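Local atomic coordinates of DUF5037 domain-containing protein (Ruminococcus gnavus, PDB entry 4GL6), a protein that is of unknown function and belongs to the DUF5037 family of uncharacterised proteins. Residues Glu158-Gln161 and Met162-Val166; Arg78-Ala81 and Lys82-Glu85; Ser120-Lys123 and Asn124-Leu128. All coordinates share one frame; numbering follows the deposited sequence.

Contact 1: Glu158-Gln161 and Met162-Val166; sequences EEYQ and MYEEV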
ATOM      1  N   GLU A 158       4.790   5.053  24.386  1.00 68.09           N
ATOM      2  CA  GLU A 158       3.423   5.400  23.948  1.00 66.51           C
ATOM      3  C   GLU A 158       3.228   5.164  22.449  1.00 61.99           C
ATOM      4  O   GLU A 158       2.187   4.666  22.028  1.00 66.65           O
ATOM      5  CB  GLU A 158       3.081   6.871  24.285  1.00 70.31           C
ATOM      6  CG  GLU A 158       2.903   7.183  25.771  1.00 73.91           C
ATOM      7  CD  GLU A 158       2.871   8.677  26.114  1.00 77.20           C
ATOM      8  OE1 GLU A 158       3.534   9.507  25.451  1.00 74.08           O
ATOM      9  OE2 GLU A 158       2.197   9.029  27.099  1.00 82.73           O
ATOM     10  N   GLU A 159       4.239   5.508  21.656  1.00 56.84           N
ATOM     11  CA  GLU A 159       4.176   5.351  20.205  1.00 54.52           C
ATOM     12  C   GLU A 159       4.119   3.872  19.823  1.00 53.85           C
ATOM     13  O   GLU A 159       3.257   3.463  19.043  1.00 54.61           O
ATOM     14  CB  GLU A 159       5.375   6.053  19.547  1.00 54.27           C
ATOM     15  CG  GLU A 159       5.321   6.124  18.026  1.00 53.78           C
ATOM     16  CD  GLU A 159       6.473   6.905  17.367  1.00 54.54           C
ATOM     17  OE1 GLU A 159       7.259   7.601  18.067  1.00 55.83           O
ATOM     18  OE2 GLU A 159       6.560   6.830  16.114  1.00 45.54           O
ATOM     19  N   TYR A 160       5.050   3.094  20.380  1.00 53.13           N
ATOM     20  CA  TYR A 160       5.161   1.647  20.146  1.00 51.43           C
ATOM     21  C   TYR A 160       3.894   0.916  20.589  1.00 55.43           C
ATOM     22  O   TYR A 160       3.376   0.081  19.847  1.00 55.68           O
ATOM     23  CB  TYR A 160       6.387   1.100  20.882  1.00 50.92           C
ATOM     24  CG  TYR A 160       6.677  -0.372  20.692  1.00 51.99           C
ATOM     25  CD1 TYR A 160       7.523  -0.816  19.659  1.00 49.32           C
ATOM     26  CD2 TYR A 160       6.142  -1.331  21.567  1.00 52.28           C
ATOM     27  CE1 TYR A 160       7.799  -2.170  19.492  1.00 47.81           C
ATOM     28  CE2 TYR A 160       6.413  -2.688  21.412  1.00 51.60           C
ATOM     29  CZ  TYR A 160       7.235  -3.110  20.376  1.00 50.40           C
ATOM     30  OH  TYR A 160       7.476  -4.459  20.240  1.00 48.84           O
ATOM     31  N   GLN A 161       3.398   1.248  21.786  1.00 59.63           N
ATOM     32  CA  GLN A 161       2.153   0.654  22.317  1.00 61.62           C
ATOM     33  C   GLN A 161       0.965   0.841  21.368  1.00 56.27           C
ATOM     34  O   GLN A 161       0.193  -0.085  21.171  1.00 60.08           O
ATOM     35  CB  GLN A 161       1.812   1.176  23.728  1.00 68.36           C
ATOM     36  CG  GLN A 161       2.655   0.577  24.854  1.00 74.42           C
ATOM     37  CD  GLN A 161       2.390   1.239  26.190  1.00 81.47           C
ATOM     38  OE1 GLN A 161       1.250   1.591  26.493  1.00 84.13           O
ATOM     39  NE2 GLN A 161       3.439   1.404  27.003  1.00 86.23           N
HETATM   40  N   MSE A 162       0.844   2.024  20.778  1.00 55.04           N
HETATM   41  CA  MSE A 162      -0.221   2.310  19.802  1.00 55.98           C
HETATM   42  C   MSE A 162      -0.110   1.425  18.558  1.00 53.19           C
HETATM   43  O   MSE A 162      -1.131   0.947  18.056  1.00 54.47           O
HETATM   44  CB  MSE A 162      -0.236   3.794  19.367  1.00 55.88           C
HETATM   45  CG  MSE A 162      -0.794   4.763  20.396  1.00 55.75           C
HETATM   46 SE   MSE A 162      -0.938   6.585  19.708  0.75 51.31          SE
HETATM   47  CE  MSE A 162       0.906   6.842  19.120  1.00 49.60           C
ATOM     48  N   TYR A 163       1.111   1.220  18.067  1.00 49.10           N
ATOM     49  CA  TYR A 163       1.310   0.383  16.880  1.00 51.23           C
ATOM     50  C   TYR A 163       0.977  -1.066  17.213  1.00 53.69           C
ATOM     51  O   TYR A 163       0.213  -1.705  16.481  1.00 53.83           O
ATOM     52  CB  TYR A 163       2.723   0.536  16.277  1.00 50.54           C
ATOM     53  CG  TYR A 163       3.153   1.964  15.945  1.00 50.87           C
ATOM     54  CD1 TYR A 163       2.213   2.966  15.643  1.00 55.57           C
ATOM     55  CD2 TYR A 163       4.510   2.299  15.854  1.00 48.12           C
ATOM     56  CE1 TYR A 163       2.620   4.255  15.335  1.00 61.75           C
ATOM     57  CE2 TYR A 163       4.915   3.581  15.519  1.00 50.69           C
ATOM     58  CZ  TYR A 163       3.967   4.560  15.266  1.00 57.38           C
ATOM     59  OH  TYR A 163       4.337   5.848  14.942  1.00 62.16           O
ATOM     60  N   GLU A 164       1.503  -1.552  18.343  1.00 56.84           N
ATOM     61  CA  GLU A 164       1.200  -2.902  18.880  1.00 58.08           C
ATOM     62  C   GLU A 164      -0.338  -3.131  18.926  1.00 58.66           C
ATOM     63  O   GLU A 164      -0.828  -4.163  18.463  1.00 61.22           O
ATOM     64  CB  GLU A 164       1.856  -3.055  20.266  1.00 63.12           C
ATOM     65  CG  GLU A 164       2.015  -4.458  20.845  1.00 73.42           C
ATOM     66  CD  GLU A 164       2.946  -4.457  22.081  1.00 79.27           C
ATOM     67  OE1 GLU A 164       3.996  -5.151  22.091  1.00 75.80           O
ATOM     68  OE2 GLU A 164       2.681  -3.683  23.018  1.00 81.64           O
ATOM     69  N   GLU A 165      -1.083  -2.135  19.416  1.00 59.01           N
ATOM     70  CA  GLU A 165      -2.555  -2.198  19.474  1.00 63.06           C
ATOM     71  C   GLU A 165      -3.212  -2.289  18.093  1.00 59.58           C
ATOM     72  O   GLU A 165      -4.162  -3.066  17.920  1.00 60.89           O
ATOM     73  CB  GLU A 165      -3.150  -1.036  20.308  1.00 70.11           C
ATOM     74  CG  GLU A 165      -4.685  -0.900  20.178  1.00 75.57           C
ATOM     75  CD  GLU A 165      -5.421  -0.204  21.315  1.00 83.58           C
ATOM     76  OE1 GLU A 165      -4.797   0.233  22.308  1.00 84.50           O
ATOM     77  OE2 GLU A 165      -6.669  -0.126  21.202  1.00 81.88           O
ATOM     78  N   VAL A 166      -2.750  -1.484  17.137  1.00 55.51           N
ATOM     79  CA  VAL A 166      -3.310  -1.533  15.767  1.00 55.06           C
ATOM     80  C   VAL A 166      -3.087  -2.934  15.161  1.00 55.86           C
ATOM     81  O   VAL A 166      -4.038  -3.599  14.727  1.00 61.70           O
ATOM     82  CB  VAL A 166      -2.701  -0.449  14.861  1.00 50.99           C
ATOM     83  CG1 VAL A 166      -3.133  -0.623  13.414  1.00 48.04           C
ATOM     84  CG2 VAL A 166      -3.092   0.930  15.367  1.00 51.60           C
TER

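Contact 2: Arg78-Ala81 and Lys82-Glu85; sequences RLLA and KQME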
ATOM      1  N   ARG A  78      -7.108  -2.061  -3.610  1.00 49.35           N
ATOM      2  CA  ARG A  78      -6.937  -0.668  -3.151  1.00 50.06           C
ATOM      3  C   ARG A  78      -7.830  -0.329  -1.967  1.00 49.37           C
ATOM      4  O   ARG A  78      -7.387   0.339  -1.035  1.00 52.13           O
ATOM      5  CB  ARG A  78      -7.178   0.346  -4.290  1.00 51.70           C
ATOM      6  CG  ARG A  78      -7.270   1.822  -3.886  1.00 53.63           C
ATOM      7  CD  ARG A  78      -6.016   2.279  -3.148  1.00 54.01           C
ATOM      8  NE  ARG A  78      -6.286   3.349  -2.193  1.00 54.22           N
ATOM      9  CZ  ARG A  78      -5.496   3.689  -1.170  1.00 53.99           C
ATOM     10  NH1 ARG A  78      -4.365   3.044  -0.908  1.00 49.38           N
ATOM     11  NH2 ARG A  78      -5.862   4.677  -0.370  1.00 59.69           N
ATOM     12  N   LEU A  79      -9.079  -0.764  -2.029  1.00 47.58           N
ATOM     13  CA  LEU A  79     -10.017  -0.537  -0.939  1.00 50.36           C
ATOM     14  C   LEU A  79      -9.535  -1.202   0.355  1.00 51.36           C
ATOM     15  O   LEU A  79      -9.728  -0.634   1.439  1.00 56.55           O
ATOM     16  CB  LEU A  79     -11.415  -1.040  -1.307  1.00 50.46           C
ATOM     17  CG  LEU A  79     -12.122  -0.363  -2.484  1.00 50.96           C
ATOM     18  CD1 LEU A  79     -13.410  -1.129  -2.812  1.00 49.81           C
ATOM     19  CD2 LEU A  79     -12.396   1.099  -2.190  1.00 49.85           C
ATOM     20  N   LEU A  80      -8.907  -2.382   0.246  1.00 48.88           N
ATOM     21  CA  LEU A  80      -8.339  -3.067   1.417  1.00 47.11           C
ATOM     22  C   LEU A  80      -7.130  -2.251   1.954  1.00 47.74           C
ATOM     23  O   LEU A  80      -7.027  -2.040   3.160  1.00 51.92           O
ATOM     24  CB  LEU A  80      -8.002  -4.542   1.122  1.00 45.79           C
ATOM     25  CG  LEU A  80      -9.158  -5.563   0.996  1.00 47.46           C
ATOM     26  CD1 LEU A  80      -8.654  -6.906   0.479  1.00 42.12           C
ATOM     27  CD2 LEU A  80      -9.896  -5.796   2.312  1.00 47.38           C
ATOM     28  N   ALA A  81      -6.269  -1.768   1.056  1.00 42.99           N
ATOM     29  CA  ALA A  81      -5.146  -0.877   1.417  1.00 43.60           C
ATOM     30  C   ALA A  81      -5.629   0.389   2.108  1.00 46.12           C
ATOM     31  O   ALA A  81      -5.051   0.780   3.112  1.00 49.40           O
ATOM     32  CB  ALA A  81      -4.284  -0.492   0.195  1.00 38.83           C
ATOM     33  N   LYS A  82      -6.698   1.002   1.586  1.00 48.08           N
ATOM     34  CA  LYS A  82      -7.287   2.222   2.181  1.00 50.71           C
ATOM     35  C   LYS A  82      -7.660   1.993   3.664  1.00 49.33           C
ATOM     36  O   LYS A  82      -7.401   2.851   4.530  1.00 50.58           O
ATOM     37  CB  LYS A  82      -8.509   2.707   1.364  1.00 54.84           C
ATOM     38  CG  LYS A  82      -9.164   4.029   1.802  1.00 58.15           C
ATOM     39  CD  LYS A  82     -10.278   4.447   0.837  1.00 64.15           C
ATOM     40  CE  LYS A  82     -11.066   5.654   1.342  1.00 73.74           C
ATOM     41  NZ  LYS A  82     -10.199   6.830   1.632  1.00 70.55           N
ATOM     42  N   GLN A  83      -8.235   0.828   3.944  1.00 49.39           N
ATOM     43  CA  GLN A  83      -8.603   0.454   5.315  1.00 53.98           C
ATOM     44  C   GLN A  83      -7.398   0.206   6.205  1.00 53.49           C
ATOM     45  O   GLN A  83      -7.412   0.586   7.375  1.00 61.38           O
ATOM     46  CB  GLN A  83      -9.546  -0.747   5.325  1.00 53.55           C
ATOM     47  CG  GLN A  83     -10.952  -0.350   4.950  1.00 56.02           C
ATOM     48  CD  GLN A  83     -11.744  -1.527   4.494  1.00 57.84           C
ATOM     49  OE1 GLN A  83     -12.508  -2.121   5.262  1.00 66.02           O
ATOM     50  NE2 GLN A  83     -11.533  -1.912   3.245  1.00 51.75           N
HETATM   51  N   MSE A  84      -6.373  -0.440   5.660  1.00 56.28           N
HETATM   52  CA  MSE A  84      -5.121  -0.710   6.408  1.00 54.82           C
HETATM   53  C   MSE A  84      -4.454   0.639   6.785  1.00 51.99           C
HETATM   54  O   MSE A  84      -4.073   0.856   7.931  1.00 50.44           O
HETATM   55  CB  MSE A  84      -4.169  -1.615   5.608  1.00 45.72           C
HETATM   56  CG  MSE A  84      -3.075  -2.244   6.461  1.00 44.82           C
HETATM   57 SE   MSE A  84      -1.664  -2.998   5.394  0.75 38.77          SE
HETATM   58  CE  MSE A  84      -0.510  -3.784   6.756  1.00 37.36           C
ATOM     59  N   GLU A  85      -4.379   1.532   5.806  1.00 51.64           N
ATOM     60  CA  GLU A  85      -3.874   2.893   5.985  1.00 52.52           C
ATOM     61  C   GLU A  85      -4.651   3.641   7.069  1.00 53.17           C
ATOM     62  O   GLU A  85      -4.059   4.251   7.954  1.00 55.28           O
ATOM     63  CB  GLU A  85      -3.959   3.657   4.656  1.00 54.69           C
ATOM     64  CG  GLU A  85      -2.942   3.151   3.633  1.00 62.21           C
ATOM     65  CD  GLU A  85      -3.196   3.602   2.209  1.00 64.10           C
ATOM     66  OE1 GLU A  85      -4.024   4.509   1.957  1.00 60.43           O
ATOM     67  OE2 GLU A  85      -2.548   3.021   1.310  1.00 57.81           O
TER

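Contact 3: Ser120-Lys123 and Asn124-Leu128; sequences SQWK and NYVDL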
ATOM      1  N   SER A 120     -13.635  -6.600  -0.387  1.00 59.93           N
ATOM      2  CA  SER A 120     -13.232  -5.312   0.200  1.00 59.04           C
ATOM      3  C   SER A 120     -13.614  -5.123   1.674  1.00 60.82           C
ATOM      4  O   SER A 120     -13.155  -4.181   2.295  1.00 62.55           O
ATOM      5  CB  SER A 120     -13.811  -4.157  -0.607  1.00 59.06           C
ATOM      6  OG  SER A 120     -15.220  -4.138  -0.469  1.00 65.86           O
ATOM      7  N   GLN A 121     -14.480  -5.965   2.225  1.00 66.70           N
ATOM      8  CA  GLN A 121     -14.767  -5.921   3.657  1.00 66.56           C
ATOM      9  C   GLN A 121     -13.608  -6.604   4.393  1.00 64.80           C
ATOM     10  O   GLN A 121     -13.341  -7.801   4.193  1.00 64.15           O
ATOM     11  CB  GLN A 121     -16.034  -6.651   3.995  1.00 66.57           C
ATOM     12  CG  GLN A 121     -17.264  -6.092   3.336  1.00 68.72           C
ATOM     13  CD  GLN A 121     -18.482  -6.733   3.937  1.00 65.21           C
ATOM     14  OE1 GLN A 121     -19.094  -7.598   3.326  1.00 63.46           O
ATOM     15  NE2 GLN A 121     -18.765  -6.400   5.188  1.00 66.18           N
ATOM     16  N   TRP A 122     -12.950  -5.846   5.263  1.00 62.54           N
ATOM     17  CA  TRP A 122     -11.790  -6.327   6.016  1.00 61.81           C
ATOM     18  C   TRP A 122     -12.032  -7.653   6.713  1.00 62.39           C
ATOM     19  O   TRP A 122     -11.201  -8.555   6.621  1.00 64.28           O
ATOM     20  CB  TRP A 122     -11.331  -5.263   7.000  1.00 58.16           C
ATOM     21  CG  TRP A 122      -9.998  -5.581   7.561  1.00 54.66           C
ATOM     22  CD1 TRP A 122      -9.715  -6.174   8.770  1.00 55.22           C
ATOM     23  CD2 TRP A 122      -8.720  -5.380   6.926  1.00 51.08           C
ATOM     24  NE1 TRP A 122      -8.374  -6.325   8.934  1.00 52.18           N
ATOM     25  CE2 TRP A 122      -7.718  -5.879   7.868  1.00 50.51           C
ATOM     26  CE3 TRP A 122      -8.305  -4.849   5.718  1.00 50.37           C
ATOM     27  CZ2 TRP A 122      -6.366  -5.835   7.597  1.00 47.12           C
ATOM     28  CZ3 TRP A 122      -6.937  -4.804   5.459  1.00 49.52           C
ATOM     29  CH2 TRP A 122      -5.992  -5.285   6.380  1.00 49.61           C
ATOM     30  N   LYS A 123     -13.183  -7.789   7.371  1.00 66.75           N
ATOM     31  CA  LYS A 123     -13.537  -9.041   8.055  1.00 69.20           C
ATOM     32  C   LYS A 123     -13.477 -10.293   7.136  1.00 71.76           C
ATOM     33  O   LYS A 123     -12.976 -11.334   7.556  1.00 73.71           O
ATOM     34  CB  LYS A 123     -14.891  -8.944   8.763  1.00 68.66           C
ATOM     35  CG  LYS A 123     -16.080  -8.533   7.894  1.00 77.87           C
ATOM     36  CD  LYS A 123     -17.423  -8.997   8.478  1.00 80.43           C
ATOM     37  CE  LYS A 123     -18.576  -8.730   7.517  1.00 80.71           C
ATOM     38  NZ  LYS A 123     -19.818  -9.458   7.887  1.00 85.51           N
ATOM     39  N   ASN A 124     -13.940 -10.167   5.890  1.00 67.56           N
ATOM     40  CA  ASN A 124     -13.925 -11.275   4.924  1.00 63.31           C
ATOM     41  C   ASN A 124     -12.540 -11.584   4.439  1.00 61.72           C
ATOM     42  O   ASN A 124     -12.212 -12.747   4.169  1.00 62.13           O
ATOM     43  CB  ASN A 124     -14.789 -10.967   3.699  1.00 63.73           C
ATOM     44  CG  ASN A 124     -16.260 -10.918   4.018  1.00 64.32           C
ATOM     45  OD1 ASN A 124     -16.734 -11.555   4.952  1.00 67.83           O
ATOM     46  ND2 ASN A 124     -17.000 -10.183   3.214  1.00 63.97           N
ATOM     47  N   TYR A 125     -11.746 -10.530   4.275  1.00 59.83           N
ATOM     48  CA  TYR A 125     -10.374 -10.662   3.820  1.00 55.22           C
ATOM     49  C   TYR A 125      -9.535 -11.414   4.858  1.00 54.34           C
ATOM     50  O   TYR A 125      -8.780 -12.311   4.501  1.00 54.10           O
ATOM     51  CB  TYR A 125      -9.792  -9.284   3.474  1.00 52.06           C
ATOM     52  CG  TYR A 125      -8.345  -9.322   3.066  1.00 47.58           C
ATOM     53  CD1 TYR A 125      -7.931 -10.089   1.979  1.00 47.56           C
ATOM     54  CD2 TYR A 125      -7.376  -8.575   3.754  1.00 47.89           C
ATOM     55  CE1 TYR A 125      -6.577 -10.129   1.592  1.00 47.59           C
ATOM     56  CE2 TYR A 125      -6.017  -8.609   3.376  1.00 45.24           C
ATOM     57  CZ  TYR A 125      -5.635  -9.390   2.303  1.00 42.92           C
ATOM     58  OH  TYR A 125      -4.339  -9.410   1.942  1.00 43.63           O
ATOM     59  N   VAL A 126      -9.674 -11.022   6.122  1.00 53.55           N
ATOM     60  CA  VAL A 126      -9.000 -11.685   7.249  1.00 53.25           C
ATOM     61  C   VAL A 126      -9.397 -13.155   7.346  1.00 57.52           C
ATOM     62  O   VAL A 126      -8.554 -14.007   7.605  1.00 60.11           O
ATOM     63  CB  VAL A 126      -9.299 -10.972   8.593  1.00 53.00           C
ATOM     64  CG1 VAL A 126      -8.854 -11.806   9.794  1.00 53.32           C
ATOM     65  CG2 VAL A 126      -8.644  -9.600   8.618  1.00 48.53           C
ATOM     66  N   ASP A 127     -10.684 -13.434   7.160  1.00 65.62           N
ATOM     67  CA  ASP A 127     -11.204 -14.811   7.152  1.00 69.09           C
ATOM     68  C   ASP A 127     -10.522 -15.622   6.042  1.00 64.73           C
ATOM     69  O   ASP A 127     -10.105 -16.754   6.278  1.00 66.50           O
ATOM     70  CB  ASP A 127     -12.737 -14.827   6.986  1.00 71.00           C
ATOM     71  CG  ASP A 127     -13.270 -16.198   6.575  1.00 82.90           C
ATOM     72  OD1 ASP A 127     -13.126 -17.151   7.373  1.00 87.21           O
ATOM     73  OD2 ASP A 127     -13.803 -16.322   5.440  1.00 93.43           O
ATOM     74  N   LEU A 128     -10.428 -15.040   4.849  1.00 58.97           N
ATOM     75  CA  LEU A 128      -9.765 -15.701   3.731  1.00 57.65           C
ATOM     76  C   LEU A 128      -8.284 -15.964   4.037  1.00 55.80           C
ATOM     77  O   LEU A 128      -7.788 -17.059   3.777  1.00 55.27           O
ATOM     78  CB  LEU A 128      -9.934 -14.910   2.425  1.00 58.41           C
ATOM     79  CG  LEU A 128     -11.166 -15.186   1.556  1.00 62.37           C
ATOM     80  CD1 LEU A 128     -12.508 -15.251   2.299  1.00 77.32           C
ATOM     81  CD2 LEU A 128     -11.177 -14.116   0.476  1.00 63.19           C
TER

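Contact 1: Glu158-Gln161 and Met162-Val166
E159 OE2 is gripped by two tyrosine hydroxyls: Y163 OH, one turn on in the same helix, donates to it at 2.7 Å, and Y181 OH, on strand 175-182, is its other partner. Y163 OH meets OE2 on its anti side, 15° out of the carboxylate plane. E159 can deliver its acid there because CG lies anti to the backbone N (chi1 -172°) and the chain runs on extended, so that CG passes 3.4 Å from CZ of Y163 on the way. Glutamate suits the site because its length lets CG lie against the CZ end of the ring and the carboxylate reach the hydroxyl. The same tyrosine lies over the backbone of the preceding turn, where E159 O sits beneath the centre of one face of the Y163 ring, 3.4 Å from its plane. That oxygen still accepts the routine helical bond from Y163 N, at 3.3 Å. On another flank of the helix, Y160 and E164 meet less intimately: Y160 CE2 lies 3.5 Å from E164 OE1, with ring and carboxylate planes 77° apart, while Y160 OH itself bonds to D229 O. Selenomethionine M162 curls back over the helix at its last torsion, a flexible apolar chain that brings CE to 3.8 Å from E159 CA. This helix is the crossover of the beta-alpha-beta unit formed with strands 140-147 and 175-182. With K238 forming a salt bridge to E159 OE1, the buried carboxylate has both oxygens engaged, which ties crossover helix, strand and C-terminal helix 231-239 to a single acid.

Contact 2: Arg78-Ala81 and Lys82-Glu85
The R78 guanidinium carries the backbone N and CB of K82 over one face and the carboxylate of E85 at its edge. The grip is end-on and twofold: NH1 reaches E85 OE2 at 2.9 Å and NH2 reaches E85 OE1 at 3.0 Å. Both oxygens lie close to the guanidinium plane and are met on their syn sides, yet the two flat groups are twisted 42° apart. The arginine spans this i to i+7 distance, two helical turns, by bending at its second torsion (chi2 57°), which lays the chain along the helix. Q83 serves another flank: its side-chain NE2 bonds to L79 O at 2.9 Å from above the carbonyl plane, while Q83 N approaches the same oxygen from the opposite face. Glutamine suits this spot because its second amide hydrogen can serve another acceptor, and NE2 also bonds S120 O. Shortening E85 to an alanine is likely to leave R78 with D49 as its remaining acid mate and to take the OE2 acceptor from G103 N. The guanidinium thus has two acid mates, and with K82 NZ in a long, weak ion pair to D49, these charges probably offset one another in a largely buried setting.

Contact 3: Ser120-Lys123 and Asn124-Leu128
W122 offers a face of its six-membered ring to the edge of Y125, whose CD2 lies 4.2 Å above the indole plane, offset toward the rim. This is an edge-to-face pair, the ring planes 64° apart and the centroids 5.7 Å from each other. Three residues apart, they leave the helix on the same flank; with W122 CG anti to the backbone N (chi1 -167°), the indole is placed where that edge can meet it. The five-membered ring meets V126, one helical turn after the tryptophan, whose CG2 comes obliquely to 3.6 Å from W122 CD1; a beta-branched residue suits the place, since one methyl can lean on the indole without a long chain. The polar ends bond to main-chain oxygens of other parts of the fold: W122 NE1 to L171 O, at the end of helix 156-171, and Y125 OH to L139 O. At the start of the helix Q121 holds the N-cap position, and its carbonyl oxygen takes Y125 N at 3.2 Å together with a weak bond from N124 N at 3.0 Å. The side chains of Q121 and N124 run side by side, amide planes 75° apart, and N124 ND2 bonds to E118 O, in the short helix just before. Broad aromatics with one polar atom apiece combine apolar packing with directed bonds, which is likely to fix the rotation of helix 122-129 against helices 75-95 and 156-171.

In the fold
Contact 2 is the buried one, its centre about 7 Å from the centre of the chain, whereas contact 3 is at the surface and contact 1, about 20 Å out, is partly buried. Contacts 2 and 3 touch directly, L80 fitting its CD1 3.6 Å from Y125 CG with W122 also beside it, so helix 122-129 rests on helix 75-95. Contact 1 keeps to helix 156-171, yet helix 75-95 reaches it farther along at A91 and I92, and M84 of contact 2 packs on Y167 and L171. The chemistry differs: an arginine-glutamate salt bridge within contact 2, a phenol-carboxylate bond in contact 1 with its cation supplied from another helix, aromatic packing in contact 3.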